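Local atomic coordinates of UV damage endonuclease (Sulfolobus acidocaldarius, PDB entry 3TC3), a protein that is probably a metal-dependent endonuclease of DNA repair, a manganese-binding TIM-barrel enzyme that recognises different DNA lesions. Residues E49-V54 with N82-A87; S57-L62 with D98-I103; V163-N168 with L174-E179. All blocks are in the same frame, centred on the assembly; numbering follows the deposited sequence. Where two conformers were deposited one is given.

Contact 1: E49-V54 with N82-A87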
loop_
_atom_site.group_PDB
_atom_site.type_symbol
_atom_site.label_atom_id
_atom_site.label_comp_id
_atom_site.label_asym_id
_atom_site.label_seq_id
_atom_site.Cartn_x
_atom_site.Cartn_y
_atom_site.Cartn_z
ATOM N N GLU A 49 22.417 6.594 -15.724
ATOM C CA GLU A 49 21.587 7.137 -16.744
ATOM C C GLU A 49 20.261 6.451 -16.875
ATOM O O GLU A 49 19.284 7.138 -16.964
ATOM C CB GLU A 49 22.284 7.069 -18.103
ATOM C CG GLU A 49 21.842 8.136 -19.023
ATOM C CD GLU A 49 22.844 8.299 -20.167
ATOM O OE1 GLU A 49 24.070 8.420 -19.885
ATOM O OE2 GLU A 49 22.391 8.268 -21.331
ATOM N N ARG A 50 20.226 5.114 -16.981
ATOM C CA ARG A 50 18.941 4.393 -17.136
ATOM C C ARG A 50 18.020 4.560 -15.899
ATOM O O ARG A 50 16.770 4.723 -16.059
ATOM C CB ARG A 50 19.188 2.925 -17.382
ATOM C CG ARG A 50 17.981 2.079 -17.635
ATOM C CD ARG A 50 18.007 1.385 -18.966
ATOM N NE ARG A 50 17.217 0.159 -18.881
ATOM C CZ ARG A 50 15.979 0.035 -19.353
ATOM N NH1 ARG A 50 15.398 1.049 -19.973
ATOM N NH2 ARG A 50 15.326 -1.104 -19.214
ATOM N N VAL A 51 18.595 4.506 -14.703
ATOM C CA VAL A 51 17.761 4.728 -13.510
ATOM C C VAL A 51 17.144 6.112 -13.555
ATOM O O VAL A 51 15.968 6.240 -13.281
ATOM C CB VAL A 51 18.577 4.546 -12.214
ATOM C CG1 VAL A 51 17.843 5.141 -10.958
ATOM C CG2 VAL A 51 18.890 3.067 -12.030
ATOM N N LEU A 52 17.902 7.151 -13.888
ATOM C CA LEU A 52 17.360 8.511 -13.923
ATOM C C LEU A 52 16.311 8.650 -15.021
ATOM O O LEU A 52 15.299 9.282 -14.800
ATOM C CB LEU A 52 18.500 9.562 -14.074
ATOM C CG LEU A 52 19.383 9.520 -12.823
ATOM C CD1 LEU A 52 20.806 10.150 -13.104
ATOM C CD2 LEU A 52 18.691 10.118 -11.587
ATOM N N LYS A 53 16.529 8.016 -16.167
ATOM C CA LYS A 53 15.597 8.077 -17.256
ATOM C C LYS A 53 14.292 7.408 -16.892
ATOM O O LYS A 53 13.258 7.981 -17.172
ATOM C CB LYS A 53 16.185 7.402 -18.487
ATOM C CG LYS A 53 15.385 7.522 -19.752
ATOM C CD LYS A 53 16.312 7.107 -20.883
ATOM C CE LYS A 53 15.610 6.019 -21.694
ATOM N NZ LYS A 53 14.701 6.609 -22.723
ATOM N N VAL A 54 14.327 6.220 -16.308
ATOM C CA VAL A 54 13.053 5.546 -16.033
ATOM C C VAL A 54 12.409 6.160 -14.783
ATOM O O VAL A 54 11.224 6.285 -14.765
ATOM C CB VAL A 54 13.261 4.031 -15.945
ATOM C CG1 VAL A 54 11.955 3.274 -15.540
ATOM C CG2 VAL A 54 13.840 3.504 -17.258
ATOM N N ASN A 82 8.021 0.473 -7.939
ATOM C CA ASN A 82 9.031 0.564 -9.047
ATOM C C ASN A 82 9.395 1.982 -9.360
ATOM O O ASN A 82 10.222 2.228 -10.287
ATOM C CB ASN A 82 8.434 -0.105 -10.315
ATOM C CG ASN A 82 8.295 -1.530 -10.202
ATOM O OD1 ASN A 82 8.959 -2.185 -9.395
ATOM N ND2 ASN A 82 7.480 -2.113 -11.133
ATOM N N THR A 83 8.860 2.989 -8.651
ATOM C CA THR A 83 9.027 4.417 -9.029
ATOM C C THR A 83 10.516 4.707 -9.314
ATOM O O THR A 83 10.810 5.258 -10.389
ATOM C CB THR A 83 8.508 5.355 -7.930
ATOM O OG1 THR A 83 7.063 5.196 -7.937
ATOM C CG2 THR A 83 8.827 6.827 -8.226
ATOM N N ILE A 84 11.373 4.368 -8.357
ATOM C CA ILE A 84 12.848 4.468 -8.637
ATOM C C ILE A 84 13.360 3.004 -8.808
ATOM O O ILE A 84 13.505 2.277 -7.833
ATOM C CB ILE A 84 13.580 5.055 -7.456
ATOM C CG1 ILE A 84 12.937 6.359 -6.986
ATOM C CG2 ILE A 84 15.148 5.218 -7.852
ATOM C CD1 ILE A 84 12.936 7.526 -8.050
ATOM N N PRO A 85 13.569 2.525 -10.046
ATOM C CA PRO A 85 13.911 1.127 -10.216
ATOM C C PRO A 85 15.149 0.619 -9.523
ATOM O O PRO A 85 16.160 1.315 -9.691
ATOM C CB PRO A 85 14.054 1.010 -11.740
ATOM C CG PRO A 85 13.224 2.039 -12.289
ATOM C CD PRO A 85 13.470 3.238 -11.327
ATOM N N LEU A 86 15.096 -0.552 -8.858
ATOM C CA LEU A 86 16.267 -1.153 -8.212
ATOM C C LEU A 86 16.885 -0.318 -7.086
ATOM O O LEU A 86 17.993 -0.605 -6.621
ATOM C CB LEU A 86 17.384 -1.530 -9.246
ATOM C CG LEU A 86 16.905 -2.510 -10.315
ATOM C CD1 LEU A 86 18.008 -2.472 -11.421
ATOM C CD2 LEU A 86 16.749 -3.898 -9.620
ATOM N N ALA A 87 16.104 0.634 -6.536
ATOM C CA ALA A 87 16.647 1.556 -5.517
ATOM C C ALA A 87 17.256 0.924 -4.285
ATOM O O ALA A 87 18.173 1.515 -3.688
ATOM C CB ALA A 87 15.555 2.565 -5.070
#

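Contact 2: S57-L62 with D98-I103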
loop_
_atom_site.group_PDB
_atom_site.type_symbol
_atom_site.label_atom_id
_atom_site.label_comp_id
_atom_site.label_asym_id
_atom_site.label_seq_id
_atom_site.Cartn_x
_atom_site.Cartn_y
_atom_site.Cartn_z
ATOM N N SER A 57 10.635 9.259 -16.043
ATOM C CA SER A 57 9.423 9.052 -16.807
ATOM C C SER A 57 8.356 8.538 -15.841
ATOM O O SER A 57 7.185 8.933 -15.965
ATOM C CB SER A 57 9.516 8.095 -17.983
ATOM O OG SER A 57 10.215 6.875 -17.717
ATOM N N ASN A 58 8.740 7.696 -14.905
ATOM C CA ASN A 58 7.728 7.242 -13.943
ATOM C C ASN A 58 7.111 8.399 -13.178
ATOM O O ASN A 58 5.885 8.408 -12.907
ATOM C CB ASN A 58 8.321 6.237 -12.931
ATOM C CG ASN A 58 8.524 4.808 -13.485
ATOM O OD1 ASN A 58 7.848 4.367 -14.448
ATOM N ND2 ASN A 58 9.331 4.014 -12.765
ATOM N N LEU A 59 7.963 9.315 -12.737
ATOM C CA LEU A 59 7.522 10.373 -11.889
ATOM C C LEU A 59 6.635 11.347 -12.700
ATOM O O LEU A 59 5.684 11.923 -12.168
ATOM C CB LEU A 59 8.705 11.051 -11.235
ATOM C CG LEU A 59 9.389 10.199 -10.141
ATOM C CD1 LEU A 59 10.807 10.718 -9.851
ATOM C CD2 LEU A 59 8.546 10.258 -8.854
ATOM N N LEU A 60 7.040 11.677 -13.940
ATOM C CA LEU A 60 6.164 12.462 -14.862
ATOM C C LEU A 60 4.751 11.893 -14.939
ATOM O O LEU A 60 3.724 12.616 -14.836
ATOM C CB LEU A 60 6.753 12.482 -16.282
ATOM C CG LEU A 60 5.924 13.360 -17.275
ATOM C CD1 LEU A 60 6.830 14.286 -18.071
ATOM C CD2 LEU A 60 4.842 12.672 -18.224
ATOM N N CYS A 61 4.681 10.569 -15.158
ATOM C CA CYS A 61 3.421 9.855 -15.277
ATOM C C CYS A 61 2.711 9.871 -13.949
ATOM O O CYS A 61 1.501 10.102 -13.914
ATOM C CB CYS A 61 3.728 8.471 -15.708
ATOM S SG CYS A 61 4.117 8.401 -17.525
ATOM N N LEU A 62 3.455 9.666 -12.845
ATOM C CA LEU A 62 2.786 9.812 -11.502
ATOM C C LEU A 62 2.137 11.172 -11.323
ATOM O O LEU A 62 1.014 11.220 -10.854
ATOM C CB LEU A 62 3.820 9.526 -10.371
ATOM C CG LEU A 62 3.241 9.650 -8.929
ATOM C CD1 LEU A 62 2.019 8.716 -8.591
ATOM C CD2 LEU A 62 4.379 9.401 -7.931
ATOM N N ASP A 98 18.750 13.914 -4.690
ATOM C CA ASP A 98 19.172 15.207 -5.235
ATOM C C ASP A 98 18.850 15.457 -6.652
ATOM O O ASP A 98 18.315 16.530 -7.003
ATOM C CB ASP A 98 20.698 15.371 -5.082
ATOM C CG ASP A 98 21.101 15.615 -3.657
ATOM O OD1 ASP A 98 20.201 15.799 -2.807
ATOM O OD2 ASP A 98 22.317 15.606 -3.376
ATOM N N LYS A 99 19.166 14.510 -7.524
ATOM C CA LYS A 99 19.016 14.746 -8.939
ATOM C C LYS A 99 17.571 15.006 -9.399
ATOM O O LYS A 99 17.323 15.748 -10.351
ATOM C CB LYS A 99 19.691 13.647 -9.778
ATOM C CG LYS A 99 21.255 13.642 -9.596
ATOM C CD LYS A 99 21.929 12.475 -10.355
ATOM C CE LYS A 99 23.442 12.729 -10.640
ATOM N NZ LYS A 99 24.261 12.880 -9.393
ATOM N N LEU A 100 16.611 14.346 -8.727
ATOM C CA LEU A 100 15.189 14.487 -9.028
ATOM C C LEU A 100 14.410 15.295 -7.961
ATOM O O LEU A 100 13.168 15.194 -7.922
ATOM C CB LEU A 100 14.540 13.092 -9.167
ATOM C CG LEU A 100 15.265 12.159 -10.122
ATOM C CD1 LEU A 100 14.712 10.770 -9.982
ATOM C CD2 LEU A 100 15.414 12.618 -11.567
ATOM N N SER A 101 15.102 16.096 -7.122
ATOM C CA SER A 101 14.480 16.794 -5.986
ATOM C C SER A 101 13.334 17.662 -6.498
ATOM O O SER A 101 12.325 17.816 -5.829
ATOM C CB SER A 101 15.464 17.710 -5.212
ATOM O OG SER A 101 16.074 18.554 -6.158
ATOM N N HIS A 102 13.517 18.263 -7.670
ATOM C CA HIS A 102 12.523 19.130 -8.315
ATOM C C HIS A 102 11.153 18.504 -8.462
ATOM O O HIS A 102 10.130 18.958 -7.907
ATOM C CB HIS A 102 13.066 19.497 -9.700
ATOM C CG HIS A 102 13.993 18.434 -10.283
ATOM N ND1 HIS A 102 13.534 17.365 -10.978
ATOM C CD2 HIS A 102 15.382 18.319 -10.258
ATOM C CE1 HIS A 102 14.570 16.622 -11.381
ATOM N NE2 HIS A 102 15.701 17.205 -10.943
ATOM N N ILE A 103 11.128 17.444 -9.279
ATOM C CA ILE A 103 9.906 16.724 -9.612
ATOM C C ILE A 103 9.352 16.068 -8.338
ATOM O O ILE A 103 8.141 16.048 -8.167
ATOM C CB ILE A 103 10.116 15.655 -10.744
ATOM C CG1 ILE A 103 10.875 16.285 -11.959
ATOM C CG2 ILE A 103 8.746 15.029 -11.193
ATOM C CD1 ILE A 103 11.800 15.318 -12.771
#

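Contact 3: V163-N168 with L174-E179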
loop_
_atom_site.group_PDB
_atom_site.type_symbol
_atom_site.label_atom_id
_atom_site.label_comp_id
_atom_site.label_asym_id
_atom_site.label_seq_id
_atom_site.Cartn_x
_atom_site.Cartn_y
_atom_site.Cartn_z
ATOM N N VAL A 163 2.790 -9.553 7.774
ATOM C CA VAL A 163 3.613 -9.916 8.896
ATOM C C VAL A 163 4.872 -10.665 8.414
ATOM O O VAL A 163 5.971 -10.526 8.980
ATOM C CB VAL A 163 2.790 -10.702 9.977
ATOM C CG1 VAL A 163 3.720 -11.136 11.022
ATOM C CG2 VAL A 163 1.782 -9.764 10.557
ATOM N N GLY A 164 4.638 -11.510 7.421
ATOM C CA GLY A 164 5.773 -12.142 6.813
ATOM C C GLY A 164 5.750 -13.680 6.923
ATOM O O GLY A 164 4.791 -14.389 6.551
ATOM N N SER A 165 6.829 -14.215 7.500
ATOM C CA SER A 165 7.055 -15.651 7.623
ATOM C C SER A 165 6.328 -16.268 8.811
ATOM O O SER A 165 6.173 -15.587 9.812
ATOM C CB SER A 165 8.599 -15.736 7.796
ATOM O OG SER A 165 9.022 -17.019 8.171
ATOM N N SER A 166 6.026 -17.581 8.745
ATOM C CA SER A 166 5.517 -18.284 9.917
ATOM C C SER A 166 6.502 -19.394 10.353
ATOM O O SER A 166 6.090 -20.313 11.078
ATOM C CB SER A 166 4.120 -18.909 9.670
ATOM O OG SER A 166 4.223 -19.792 8.590
ATOM N N MET A 167 7.762 -19.304 9.942
ATOM C CA MET A 167 8.791 -20.296 10.384
ATOM C C MET A 167 8.844 -20.385 11.914
ATOM O O MET A 167 8.805 -19.376 12.581
ATOM C CB MET A 167 10.148 -19.970 9.791
ATOM C CG MET A 167 10.206 -20.200 8.261
ATOM S SD MET A 167 10.099 -21.958 7.756
ATOM C CE MET A 167 11.663 -22.457 8.484
ATOM N N ASN A 168 8.993 -21.626 12.443
ATOM C CA ASN A 168 9.011 -21.916 13.886
ATOM C C ASN A 168 7.660 -21.673 14.556
ATOM O O ASN A 168 7.583 -21.702 15.770
ATOM C CB ASN A 168 10.061 -21.156 14.692
ATOM C CG ASN A 168 11.474 -21.282 14.139
ATOM O OD1 ASN A 168 11.813 -22.279 13.517
ATOM N ND2 ASN A 168 12.299 -20.249 14.369
ATOM N N LEU A 174 5.336 -13.972 15.412
ATOM C CA LEU A 174 4.846 -12.652 15.872
ATOM C C LEU A 174 5.904 -11.903 16.732
ATOM O O LEU A 174 6.088 -10.663 16.591
ATOM C CB LEU A 174 3.492 -12.746 16.706
ATOM C CG LEU A 174 2.380 -13.341 15.862
ATOM C CD1 LEU A 174 1.159 -13.501 16.809
ATOM C CD2 LEU A 174 2.006 -12.405 14.708
ATOM N N ASN A 175 6.571 -12.659 17.632
ATOM C CA ASN A 175 7.542 -12.009 18.462
ATOM C C ASN A 175 8.790 -11.602 17.665
ATOM O O ASN A 175 9.290 -10.495 17.929
ATOM C CB ASN A 175 7.822 -12.899 19.654
ATOM C CG ASN A 175 6.703 -12.727 20.740
ATOM O OD1 ASN A 175 6.350 -11.568 21.166
ATOM N ND2 ASN A 175 6.124 -13.819 21.135
ATOM N N ARG A 176 9.165 -12.383 16.655
ATOM C CA ARG A 176 10.294 -11.967 15.769
ATOM C C ARG A 176 9.872 -10.683 15.004
ATOM O O ARG A 176 10.689 -9.756 14.844
ATOM C CB ARG A 176 10.677 -12.982 14.683
ATOM C CG ARG A 176 11.352 -14.249 15.264
ATOM C CD ARG A 176 12.086 -15.035 14.121
ATOM N NE ARG A 176 11.251 -15.235 12.918
ATOM C CZ ARG A 176 10.324 -16.171 12.809
ATOM N NH1 ARG A 176 10.129 -17.077 13.813
ATOM N NH2 ARG A 176 9.588 -16.240 11.718
ATOM N N PHE A 177 8.604 -10.594 14.617
ATOM C CA PHE A 177 8.232 -9.354 13.922
ATOM C C PHE A 177 8.415 -8.150 14.831
ATOM O O PHE A 177 8.909 -7.104 14.432
ATOM C CB PHE A 177 6.785 -9.470 13.472
ATOM C CG PHE A 177 6.300 -8.230 12.752
ATOM C CD1 PHE A 177 5.855 -7.079 13.466
ATOM C CD2 PHE A 177 6.274 -8.222 11.355
ATOM C CE1 PHE A 177 5.494 -5.967 12.752
ATOM C CE2 PHE A 177 5.920 -7.050 10.653
ATOM C CZ PHE A 177 5.478 -5.920 11.358
ATOM N N ILE A 178 7.849 -8.253 16.035
ATOM C CA ILE A 178 7.934 -7.146 17.020
ATOM C C ILE A 178 9.424 -6.785 17.357
ATOM O O ILE A 178 9.763 -5.578 17.349
ATOM C CB ILE A 178 7.180 -7.506 18.297
ATOM C CG1 ILE A 178 5.663 -7.513 17.977
ATOM C CG2 ILE A 178 7.490 -6.461 19.407
ATOM C CD1 ILE A 178 4.786 -8.024 19.133
ATOM N N GLU A 179 10.269 -7.820 17.540
ATOM C CA GLU A 179 11.680 -7.567 17.846
ATOM C C GLU A 179 12.344 -6.759 16.728
ATOM O O GLU A 179 13.043 -5.802 16.996
ATOM C CB GLU A 179 12.450 -8.871 18.107
ATOM C CG GLU A 179 13.827 -8.544 18.783
ATOM C CD GLU A 179 14.940 -9.598 18.804
ATOM O OE1 GLU A 179 14.759 -10.742 18.345
ATOM O OE2 GLU A 179 16.035 -9.210 19.292
HETATM O O HOH W 1 11.820 -17.796 16.270
#

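Contact 1: E49-V54 with N82-A87
Ile84 is the first residue of 82-87 whose side chain meets 49-54: its methyl CG2 lies 4.1 Å from Val51 CG1, and the two side chains cross at about a right angle. With chi1 at -51°, CG1 of Ile84 sits beside the backbone N, which leaves the methyl CG2 anti to that N and facing Val51. Neighbouring groups enclose this isoleucine, with Leu149 of helix 133-153 and Trp96 both touching its side chain.

Pro85 follows and carries most of the loop's share. Its ring carbon CG makes the closest approach, 3.7 Å from Val54 CG1 and 4.2 Å from Val54 CB. Val54 places CG1 anti to its own N (chi1 175°), which turns that methyl onto the ring carbon. One turn back along the helix, Val51 CG2 stands 4.0 Å from the carbonyl O of Pro85. The two valines thus take hold of different parts of the same loop: one the ring, the other the isoleucine methyl and the proline carbonyl.

Residues Ile84 to Ala87 form a type II beta turn, with Pro85 and Leu86 at its corners and a weak bond of 3.3 Å from Ala87 N to Ile84 O.

The segments belong to a TIM barrel, and they join the loop after strand 76-78 to the start of the preceding long helix. All four touching residues are buried and about 195 Å² is covered in total, so the chemistry implies cohesion by apolar surface, without directional polar bonds between the segments.

Contact 2: S57-L62 with D98-I103
Leu59 meets Leu100 and Ile103 where two outer helical stretches of the TIM barrel pack together: helix 48-71 against the junction of helices 96-99 and 101-113. Leu59 is the shared element of the tight part. Its methyl CD1 lies 3.9 Å from Leu100 CD1, and its CB is 4.0 Å from Ile103 CG2, so the tip serves one partner and the root of the side chain the other. Leu59 places CG beside its backbone N (chi1 -72°), and from there the branch extends to Leu100. Further cover on Leu59 comes from Leu104 and Ile107 of helix 101-113, from Met153 and from Thr83.

The outer side is looser. Ile103 is only partly buried, and Leu60, Ser101 and His102 are exposed. The total burial of 137 Å² is consistent with a small patch rather than a broad interface. On the far side of helix 48-71, Cys61 is tied to Cys35 by a disulfide.

Leu100 breaks the helical run, leaving helical angles after helix 96-99 and occupying the N-cap position of the next helix. Across this break Ser101 N and Ser101 OG approach Asp98 O from the same face of its carbonyl plane, the hydroxyl at 3.1 Å.

Contact 3: V163-N168 with L174-E179
Two torsions bring the groups of helix 170-181 against the loop 163-168: Phe177 holds CG anti to its backbone N (chi1 179°), aiming the ring at Val163, while Arg176 bends at chi3 (-48°) to bring its guanidinium to Met167. In this beta-alpha unit of the TIM barrel, the loop after strand 158-162 folds back on the helix that follows it. Val163 O lies at the edge of the Phe177 ring, 3.3 Å from CD2, and Val163 CG1 stands 3.9 Å from the same ring carbon. Farther out, Arg176 NH1 gives Met167 O a hydrogen bond of 2.9 Å, tilted from the carbonyl plane, and NH2 adds a weak one of 3.3 Å. Arg176 NE binds Asn129 O, so the guanidinium also ties in a neighbouring loop. A leucine in place of Arg176 would probably leave Met167 O and Asn129 O without these donors and the loop less firmly held to the helix. Ser165 forms an ST turn, its OG accepting from Met167 N at 3.2 Å with a nearly straight N-H...O angle of 168°. A water in the guanidinium plane bridges the two segments, accepting from Arg176 NH1 and from Asn168 ND2, each at 3.1 Å.

How the contacts relate
Contacts 1 and 2 are neighbours, their centres 10 Å apart, and they share helix 48-71. They also touch directly: Asn58 ND2 probably donates to Thr83 O at 3.1 Å, and Thr83 CG2 packs 3.5 Å from Leu59 CD2. Their segments alternate along the chain, so the same helix is met first by the loop 82-87 and then by residues 98-103. Contact 3 stands apart, its centre 31 Å from contact 1 and 36 Å from contact 2, on the opposite side of the chain's centre from contact 2. It alone approaches the metal site: the Val163 side chain is about 8 Å from that of the manganese ligand Glu195 and about 13 Å from the ion.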